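Local coordinates for protein Cas13d (uncultured Ruminococcus sp, PDB 6IV9) that binds a CRISPR RNA and probably uses its two HEPN domains both to mature that guide and to cleave target RNA, at residues A184-V187 / T188-V191; Y507-D510 / G511-N515; F632-L635 / I636-A639. The protein carries 2 engineered substitutions. All coordinates share one frame; numbering follows the deposited sequence.

Contact 1 (A184-V187 / T188-V191); sequences AVYV and TNIV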
loop_
_atom_site.group_PDB
_atom_site.type_symbol
_atom_site.label_atom_id
_atom_site.label_comp_id
_atom_site.label_asym_id
_atom_site.label_seq_id
_atom_site.Cartn_x
_atom_site.Cartn_y
_atom_site.Cartn_z
ATOM N N ALA A 184 -8.716 3.804 4.935
ATOM C CA ALA A 184 -8.530 4.833 5.976
ATOM C C ALA A 184 -7.069 5.301 5.978
ATOM O O ALA A 184 -6.828 6.478 6.120
ATOM C CB ALA A 184 -8.931 4.289 7.310
ATOM N N VAL A 185 -6.134 4.377 5.832
ATOM C CA VAL A 185 -4.703 4.773 5.805
ATOM C C VAL A 185 -4.426 5.666 4.590
ATOM O O VAL A 185 -3.892 6.716 4.759
ATOM C CB VAL A 185 -3.823 3.517 5.717
ATOM C CG1 VAL A 185 -2.406 3.866 5.330
ATOM C CG2 VAL A 185 -3.859 2.687 6.981
ATOM N N TYR A 186 -4.803 5.218 3.402
ATOM C CA TYR A 186 -4.499 5.984 2.166
ATOM C C TYR A 186 -5.227 7.324 2.075
ATOM O O TYR A 186 -4.616 8.260 1.664
ATOM C CB TYR A 186 -4.453 5.076 0.938
ATOM C CG TYR A 186 -3.261 4.177 1.052
ATOM C CD1 TYR A 186 -1.987 4.672 0.876
ATOM C CD2 TYR A 186 -3.401 2.882 1.486
ATOM C CE1 TYR A 186 -0.880 3.873 1.052
ATOM C CE2 TYR A 186 -2.306 2.060 1.645
ATOM C CZ TYR A 186 -1.041 2.557 1.437
ATOM O OH TYR A 186 0.036 1.762 1.635
ATOM N N VAL A 187 -6.504 7.388 2.422
ATOM C CA VAL A 187 -7.180 8.716 2.366
ATOM C C VAL A 187 -6.538 9.655 3.387
ATOM O O VAL A 187 -6.426 10.816 3.113
ATOM C CB VAL A 187 -8.709 8.658 2.496
ATOM C CG1 VAL A 187 -9.326 7.893 1.348
ATOM C CG2 VAL A 187 -9.158 8.122 3.826
ATOM N N THR A 188 -6.154 9.133 4.539
ATOM C CA THR A 188 -5.519 10.014 5.537
ATOM C C THR A 188 -4.225 10.572 4.941
ATOM O O THR A 188 -4.001 11.746 5.033
ATOM C CB THR A 188 -5.259 9.271 6.850
ATOM O OG1 THR A 188 -6.505 8.935 7.435
ATOM C CG2 THR A 188 -4.457 10.100 7.825
ATOM N N ASN A 189 -3.427 9.720 4.322
ATOM C CA ASN A 189 -2.156 10.175 3.717
ATOM C C ASN A 189 -2.419 11.163 2.575
ATOM O O ASN A 189 -1.717 12.134 2.490
ATOM C CB ASN A 189 -1.332 8.994 3.219
ATOM C CG ASN A 189 -0.774 8.167 4.350
ATOM O OD1 ASN A 189 -0.868 8.552 5.486
ATOM N ND2 ASN A 189 -0.192 7.035 4.033
ATOM N N ILE A 190 -3.375 10.868 1.707
ATOM C CA ILE A 190 -3.653 11.759 0.544
ATOM C C ILE A 190 -4.126 13.135 1.029
ATOM O O ILE A 190 -3.655 14.121 0.541
ATOM C CB ILE A 190 -4.683 11.117 -0.401
ATOM C CG1 ILE A 190 -4.160 9.822 -1.019
ATOM C CG2 ILE A 190 -5.121 12.129 -1.439
ATOM C CD1 ILE A 190 -5.189 9.043 -1.782
ATOM N N VAL A 191 -5.020 13.168 2.000
ATOM C CA VAL A 191 -5.524 14.471 2.502
ATOM C C VAL A 191 -4.348 15.260 3.085
ATOM O O VAL A 191 -4.287 16.447 2.886
ATOM C CB VAL A 191 -6.636 14.257 3.538
ATOM C CG1 VAL A 191 -6.986 15.539 4.253
ATOM C CG2 VAL A 191 -7.862 13.648 2.906
#

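Contact 2 (Y507-D510 / G511-N515); sequences YFLD and GKEIN. With nucleotides of chain B.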
loop_
_atom_site.group_PDB
_atom_site.type_symbol
_atom_site.label_atom_id
_atom_site.label_comp_id
_atom_site.label_asym_id
_atom_site.label_seq_id
_atom_site.Cartn_x
_atom_site.Cartn_y
_atom_site.Cartn_z
ATOM N N TYR A 507 -3.314 8.284 -8.604
ATOM C CA TYR A 507 -2.616 9.516 -9.040
ATOM C C TYR A 507 -1.847 10.123 -7.861
ATOM O O TYR A 507 -0.840 10.729 -8.062
ATOM C CB TYR A 507 -3.627 10.555 -9.510
ATOM C CG TYR A 507 -3.863 10.527 -10.992
ATOM C CD1 TYR A 507 -4.621 9.538 -11.575
ATOM C CD2 TYR A 507 -3.295 11.473 -11.812
ATOM C CE1 TYR A 507 -4.826 9.502 -12.939
ATOM C CE2 TYR A 507 -3.483 11.452 -13.177
ATOM C CZ TYR A 507 -4.258 10.466 -13.743
ATOM O OH TYR A 507 -4.430 10.482 -15.088
ATOM N N PHE A 508 -2.388 9.965 -6.665
ATOM C CA PHE A 508 -1.817 10.576 -5.447
ATOM C C PHE A 508 -0.813 9.646 -4.767
ATOM O O PHE A 508 -0.254 10.056 -3.783
ATOM C CB PHE A 508 -2.959 10.912 -4.498
ATOM C CG PHE A 508 -4.006 11.808 -5.100
ATOM C CD1 PHE A 508 -3.701 13.111 -5.443
ATOM C CD2 PHE A 508 -5.282 11.348 -5.340
ATOM C CE1 PHE A 508 -4.656 13.938 -6.010
ATOM C CE2 PHE A 508 -6.233 12.176 -5.903
ATOM C CZ PHE A 508 -5.924 13.468 -6.228
ATOM N N LEU A 509 -0.552 8.481 -5.343
ATOM C CA LEU A 509 0.271 7.465 -4.648
ATOM C C LEU A 509 1.552 7.100 -5.394
ATOM O O LEU A 509 1.592 7.153 -6.591
ATOM C CB LEU A 509 -0.571 6.199 -4.470
ATOM C CG LEU A 509 -1.881 6.359 -3.711
ATOM C CD1 LEU A 509 -2.600 5.040 -3.602
ATOM C CD2 LEU A 509 -1.651 6.952 -2.343
ATOM N N ASP A 510 2.542 6.706 -4.610
ATOM C CA ASP A 510 3.852 6.182 -5.057
ATOM C C ASP A 510 3.646 4.719 -5.485
ATOM O O ASP A 510 2.678 4.123 -5.055
ATOM C CB ASP A 510 4.815 6.346 -3.880
ATOM C CG ASP A 510 6.231 5.875 -4.097
ATOM O OD1 ASP A 510 7.012 6.626 -4.665
ATOM O OD2 ASP A 510 6.503 4.740 -3.742
ATOM N N GLY A 511 4.597 4.143 -6.203
ATOM C CA GLY A 511 4.433 2.757 -6.659
ATOM C C GLY A 511 4.254 1.802 -5.496
ATOM O O GLY A 511 3.475 0.890 -5.619
ATOM N N LYS A 512 4.989 1.996 -4.408
ATOM C CA LYS A 512 4.843 1.102 -3.237
ATOM C C LYS A 512 3.455 1.252 -2.621
ATOM O O LYS A 512 2.918 0.286 -2.158
ATOM C CB LYS A 512 5.969 1.352 -2.237
ATOM C CG LYS A 512 7.267 0.696 -2.653
ATOM C CD LYS A 512 8.407 0.963 -1.755
ATOM C CE LYS A 512 9.668 0.322 -2.272
ATOM N NZ LYS A 512 9.452 -1.074 -2.693
ATOM N N GLU A 513 2.970 2.479 -2.549
ATOM C CA GLU A 513 1.631 2.752 -1.991
ATOM C C GLU A 513 0.583 2.095 -2.894
ATOM O O GLU A 513 -0.345 1.517 -2.389
ATOM C CB GLU A 513 1.434 4.256 -1.840
ATOM C CG GLU A 513 2.292 4.893 -0.772
ATOM C CD GLU A 513 2.117 6.395 -0.678
ATOM O OE1 GLU A 513 2.205 7.041 -1.693
ATOM O OE2 GLU A 513 1.880 6.872 0.406
ATOM N N ILE A 514 0.760 2.196 -4.198
ATOM C CA ILE A 514 -0.198 1.563 -5.137
ATOM C C ILE A 514 -0.168 0.053 -4.897
ATOM O O ILE A 514 -1.206 -0.528 -4.782
ATOM C CB ILE A 514 0.206 1.899 -6.580
ATOM C CG1 ILE A 514 -0.007 3.377 -6.896
ATOM C CG2 ILE A 514 -0.489 0.988 -7.574
ATOM C CD1 ILE A 514 0.583 3.815 -8.199
ATOM N N ASN A 515 1.019 -0.529 -4.785
ATOM C CA ASN A 515 1.129 -1.992 -4.591
ATOM C C ASN A 515 0.458 -2.397 -3.285
ATOM O O ASN A 515 -0.274 -3.337 -3.294
ATOM C CB ASN A 515 2.586 -2.434 -4.578
ATOM C CG ASN A 515 3.154 -2.456 -5.973
ATOM O OD1 ASN A 515 2.397 -2.454 -6.920
ATOM N ND2 ASN A 515 4.464 -2.476 -6.097
ATOM P P C B 35 6.141 -3.985 -3.160
ATOM O OP1 C B 35 6.151 -2.677 -3.830
ATOM O OP2 C B 35 7.145 -4.964 -3.476
ATOM O "O5'" C B 35 6.200 -3.955 -1.594
ATOM C "C5'" C B 35 5.331 -3.014 -0.900
ATOM C "C4'" C B 35 5.416 -3.235 0.586
ATOM O "O4'" C B 35 4.968 -4.561 0.862
ATOM C "C3'" C B 35 6.824 -3.175 1.183
ATOM O "O3'" C B 35 7.134 -1.819 1.394
ATOM C "C2'" C B 35 6.662 -3.999 2.449
ATOM O "O2'" C B 35 6.031 -3.304 3.488
ATOM C "C1'" C B 35 5.710 -5.082 1.953
ATOM N N1 C B 35 6.388 -6.306 1.523
ATOM C C2 C B 35 6.731 -7.200 2.531
ATOM O O2 C B 35 6.449 -6.905 3.686
ATOM N N3 C B 35 7.284 -8.383 2.207
ATOM C C4 C B 35 7.619 -8.630 0.942
ATOM N N4 C B 35 8.216 -9.790 0.669
ATOM C C5 C B 35 7.325 -7.713 -0.108
ATOM C C6 C B 35 6.761 -6.548 0.234
ATOM P P G B 36 8.628 -1.313 1.260
ATOM O OP1 G B 36 8.619 0.180 1.351
ATOM O OP2 G B 36 9.246 -1.955 0.049
ATOM O "O5'" G B 36 9.367 -2.049 2.432
ATOM C "C5'" G B 36 9.083 -1.667 3.785
ATOM C "C4'" G B 36 9.743 -2.627 4.743
ATOM O "O4'" G B 36 9.219 -3.947 4.545
ATOM C "C3'" G B 36 11.253 -2.760 4.586
ATOM O "O3'" G B 36 11.983 -1.827 5.373
ATOM C "C2'" G B 36 11.525 -4.173 5.044
ATOM O "O2'" G B 36 11.553 -4.263 6.458
ATOM C "C1'" G B 36 10.242 -4.894 4.645
ATOM N N9 G B 36 10.381 -5.572 3.382
ATOM C C8 G B 36 10.378 -5.025 2.123
ATOM N N7 G B 36 10.574 -5.911 1.184
ATOM C C5 G B 36 10.755 -7.094 1.871
ATOM C C6 G B 36 11.002 -8.395 1.388
ATOM O O6 G B 36 11.116 -8.769 0.218
ATOM N N1 G B 36 11.089 -9.311 2.422
ATOM C C2 G B 36 10.965 -9.011 3.751
ATOM N N2 G B 36 11.072 -10.031 4.598
ATOM N N3 G B 36 10.739 -7.799 4.217
ATOM C C4 G B 36 10.649 -6.897 3.227
ATOM P P U B 34 3.565 -8.231 -7.611
ATOM O OP1 U B 34 3.663 -7.201 -8.680
ATOM O OP2 U B 34 4.671 -9.115 -7.313
ATOM O "O5'" U B 34 3.160 -7.501 -6.283
ATOM C "C5'" U B 34 4.143 -7.055 -5.337
ATOM C "C4'" U B 34 3.444 -6.573 -4.098
ATOM O "O4'" U B 34 2.749 -7.634 -3.411
ATOM C "C3'" U B 34 4.352 -5.976 -3.031
ATOM O "O3'" U B 34 4.639 -4.632 -3.445
ATOM C "C2'" U B 34 3.446 -6.052 -1.812
ATOM O "O2'" U B 34 2.503 -4.990 -1.840
ATOM C "C1'" U B 34 2.804 -7.424 -2.021
ATOM N N1 U B 34 3.583 -8.530 -1.433
ATOM C C2 U B 34 3.544 -8.607 -0.060
ATOM O O2 U B 34 2.932 -7.809 0.624
ATOM N N3 U B 34 4.265 -9.626 0.477
ATOM C C4 U B 34 5.007 -10.564 -0.195
ATOM O O4 U B 34 5.538 -11.458 0.439
ATOM C C5 U B 34 4.979 -10.445 -1.619
ATOM C C6 U B 34 4.302 -9.431 -2.176
#

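Contact 3 (F632-L635 / I636-A639); sequences FVYL and IKYA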
loop_
_atom_site.group_PDB
_atom_site.type_symbol
_atom_site.label_atom_id
_atom_site.label_comp_id
_atom_site.label_asym_id
_atom_site.label_seq_id
_atom_site.Cartn_x
_atom_site.Cartn_y
_atom_site.Cartn_z
ATOM N N PHE A 632 12.172 11.880 -4.651
ATOM C CA PHE A 632 12.051 13.337 -4.431
ATOM C C PHE A 632 10.567 13.703 -4.355
ATOM O O PHE A 632 10.175 14.408 -3.477
ATOM C CB PHE A 632 12.693 14.087 -5.594
ATOM C CG PHE A 632 12.385 15.557 -5.639
ATOM C CD1 PHE A 632 12.972 16.423 -4.739
ATOM C CD2 PHE A 632 11.519 16.081 -6.578
ATOM C CE1 PHE A 632 12.694 17.773 -4.776
ATOM C CE2 PHE A 632 11.245 17.435 -6.613
ATOM C CZ PHE A 632 11.836 18.273 -5.713
ATOM N N VAL A 633 9.765 13.151 -5.257
ATOM C CA VAL A 633 8.316 13.479 -5.269
ATOM C C VAL A 633 7.686 13.039 -3.944
ATOM O O VAL A 633 6.898 13.763 -3.407
ATOM C CB VAL A 633 7.622 12.846 -6.481
ATOM C CG1 VAL A 633 6.119 12.952 -6.373
ATOM C CG2 VAL A 633 8.120 13.455 -7.772
ATOM N N TYR A 634 8.076 11.872 -3.457
ATOM C CA TYR A 634 7.541 11.365 -2.176
ATOM C C TYR A 634 7.898 12.347 -1.054
ATOM O O TYR A 634 7.064 12.648 -0.261
ATOM C CB TYR A 634 8.119 9.978 -1.888
ATOM C CG TYR A 634 7.511 9.301 -0.693
ATOM C CD1 TYR A 634 7.948 9.585 0.584
ATOM C CD2 TYR A 634 6.477 8.399 -0.831
ATOM C CE1 TYR A 634 7.392 8.978 1.689
ATOM C CE2 TYR A 634 5.903 7.789 0.266
ATOM C CZ TYR A 634 6.357 8.083 1.533
ATOM O OH TYR A 634 5.802 7.520 2.628
ATOM N N LEU A 635 9.135 12.826 -1.032
ATOM C CA LEU A 635 9.583 13.757 0.029
ATOM C C LEU A 635 8.813 15.074 -0.043
ATOM O O LEU A 635 8.447 15.572 0.965
ATOM C CB LEU A 635 11.087 13.979 -0.125
ATOM C CG LEU A 635 11.949 12.802 0.305
ATOM C CD1 LEU A 635 13.361 12.933 -0.229
ATOM C CD2 LEU A 635 11.967 12.686 1.810
ATOM N N ILE A 636 8.631 15.609 -1.232
ATOM C CA ILE A 636 7.892 16.889 -1.366
ATOM C C ILE A 636 6.434 16.697 -0.958
ATOM O O ILE A 636 5.895 17.557 -0.347
ATOM C CB ILE A 636 8.022 17.448 -2.787
ATOM C CG1 ILE A 636 9.480 17.740 -3.123
ATOM C CG2 ILE A 636 7.158 18.673 -2.938
ATOM C CD1 ILE A 636 10.147 18.645 -2.140
ATOM N N LYS A 637 5.850 15.574 -1.329
ATOM C CA LYS A 637 4.435 15.266 -1.040
ATOM C C LYS A 637 4.184 15.209 0.471
ATOM O O LYS A 637 3.216 15.785 0.925
ATOM C CB LYS A 637 4.225 13.871 -1.622
ATOM C CG LYS A 637 2.820 13.335 -1.688
ATOM C CD LYS A 637 2.733 12.155 -2.626
ATOM C CE LYS A 637 3.021 10.823 -1.972
ATOM N NZ LYS A 637 2.458 9.688 -2.730
ATOM N N TYR A 638 5.055 14.527 1.205
ATOM C CA TYR A 638 4.826 14.304 2.652
ATOM C C TYR A 638 5.676 15.202 3.547
ATOM O O TYR A 638 5.429 15.240 4.727
ATOM C CB TYR A 638 5.080 12.835 2.992
ATOM C CG TYR A 638 4.022 11.906 2.469
ATOM C CD1 TYR A 638 2.685 12.160 2.683
ATOM C CD2 TYR A 638 4.346 10.787 1.739
ATOM C CE1 TYR A 638 1.700 11.328 2.189
ATOM C CE2 TYR A 638 3.379 9.937 1.250
ATOM C CZ TYR A 638 2.051 10.201 1.483
ATOM O OH TYR A 638 1.102 9.379 0.992
ATOM N N ALA A 639 6.659 15.879 2.989
ATOM C CA ALA A 639 7.542 16.688 3.846
ATOM C C ALA A 639 7.758 18.088 3.268
ATOM O O ALA A 639 6.906 18.574 2.587
ATOM C CB ALA A 639 8.822 15.956 4.130
#

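Contact 1 (A184-V187 / T188-V191)
Thr188 and Ala184, one helical turn apart, show how a buried hydroxyl can be satisfied by the backbone of its own helix. Two donors share Ala184 O: Thr188 OG1 at 2.8 Å and Thr188 N at 3.2 Å, arriving from opposite faces of the carbonyl plane. The hydroxyl oxygen is placed for this because OG1 stands beside its own backbone N, opposite the carbonyl carbon (chi1 -66°), which turns it back down the helix. Ala184 O is thus gripped twice, and a polar group in a buried setting is paid for locally.

The remaining bonds are the regular i to i+4 ladder of an alpha helix. Asn189 N donates to Val185 O at 3.1 Å, Ile190 N to Tyr186 O at 2.9 Å and Val191 N to Val187 O, the last with an N-H...O angle of 167°.

Side-chain contacts are lighter. Val185 and Asn189 run alongside each other, pointing the same way, with Val185 CG1 4.1 Å from Asn189 ND2. The same methyl, Val185 CG1, lies over the centre of one face of the Tyr186 ring, 4.0 Å above its plane. Ile190 folds its CG1 back over the turn, 3.1 Å from Tyr186 O.

All of this belongs to the second half of helix 168-197, which is packed on several sides. Val185, Thr188 and Asn189 touch helix 713-760, while Val187, Ile190 and Val191 rest on helix 267-291. Tyr186 reaches helix 511-535, where its OH is hydrogen-bonded to Asp516.

Contact 2 (Y507-D510 / G511-N515)
Asp510 and Glu513 meet at a helix start, a local contact where the loop after helix 497-505 turns into helix 511-535 beside the bound RNA. Asp510 is the N-cap: its CG stands anti to the backbone N (chi1 180°) and beside the carbonyl carbon, where the chain goes on into the helix, which lets OD2 accept from Lys512 N at 3.2 Å, the donor lying above the carboxylate plane. Asp510 N gives an almost straight bond, 175° at the hydrogen, to Glu513 OE1 at 3.0 Å, through the anti lone pair of that oxygen. The two so form a capping box, side chains taking the N-H groups of Lys512 and Asp510. The first i to i+4 bond follows, Ile514 N to Asp510 O at 2.9 Å. Just before the N-cap, Leu509 CB packs 3.8 Å from Ile514 CG1, and the Leu509 side chain crosses that of Glu513 obliquely. The Glu513 carboxylate has further mates, Lys637 and Tyr638. From the helix start two side chains extend to the RNA backbone: Asn515 ND2 donates to OP1 of C35 of chain B at 2.8 Å, and Lys512 NZ hydrogen-bonds OP2 of G36 of chain B at 2.9 Å.

Contact 3 (F632-L635 / I636-A639)
Tyr634 and Tyr638 supply the tight side of this contact, and they illustrate how rings spaced i to i+4 can meet edge to face. The edge of Tyr638, at CD2 and CE2, is directed over one face of the Tyr634 ring, with Tyr638 CD2 3.4 Å from Tyr634 CZ. The planes stand at 69° and the centroids are 4.8 Å apart, a T-shaped stack. Different first torsions bring the rings together: that of Tyr634 is anti to its backbone N (chi1 -173°), that of Tyr638 beside its own. An alanine here in place of Tyr634 would remove the face that takes the Tyr638 edge and would probably leave a gap there, with Tyr638 held mainly by its hydroxyl bond to Glu513.

A second close pair lies elsewhere on the helix. Ile636 CG1 sits over the face of Phe632, 3.8 Å from the ring centroid, in a CH-pi contact, and it comes within 3.5 Å of Phe632 CZ.

Looser packing is found at Val633, which is partly exposed and joins mainly through its backbone, Val633 O accepting from Lys637 N at 2.9 Å. Lys637 CE touches Tyr634 CD2 only slackly, at 4.4 Å, although the lysine is buried and its NZ is fixed by Glu513 and Phe508 O. At the partly exposed end, Ala639 N bonds Leu635 O at 2.7 Å, but with an N-H...O angle of only 130°.

Tyr634 is also stacked edge-to-face with Tyr732 of helix 713-760. Together the backbone bonds run through most of a short alpha helix, 630-638, to its C-terminal end, where Ala639 leaves helical geometry.

The three contacts touch one another in the interior of the fold, within about 15 Å between centres, yet their chemistry follows their place. Contact 1 is entirely buried, inside a long helix, and contact 3 is mostly buried, at a helix end; contact 2 is the partly exposed one, where a helix begins and meets RNA phosphates directly. Mostly aliphatic groups, with one buried hydroxyl, mark contact 1, charges contact 2, aromatic rings contact 3. Contacts 1 and 3 both lean on helix 713-760. Contact 2 joins contact 1 by packing, Tyr186 CE1 lying 3.7 Å from Glu513 CB, but joins contact 3 by polar groups, Glu513 OE1 lying 2.9 Å from Lys637 NZ and Glu513 OE2 2.7 Å from Tyr638 OH.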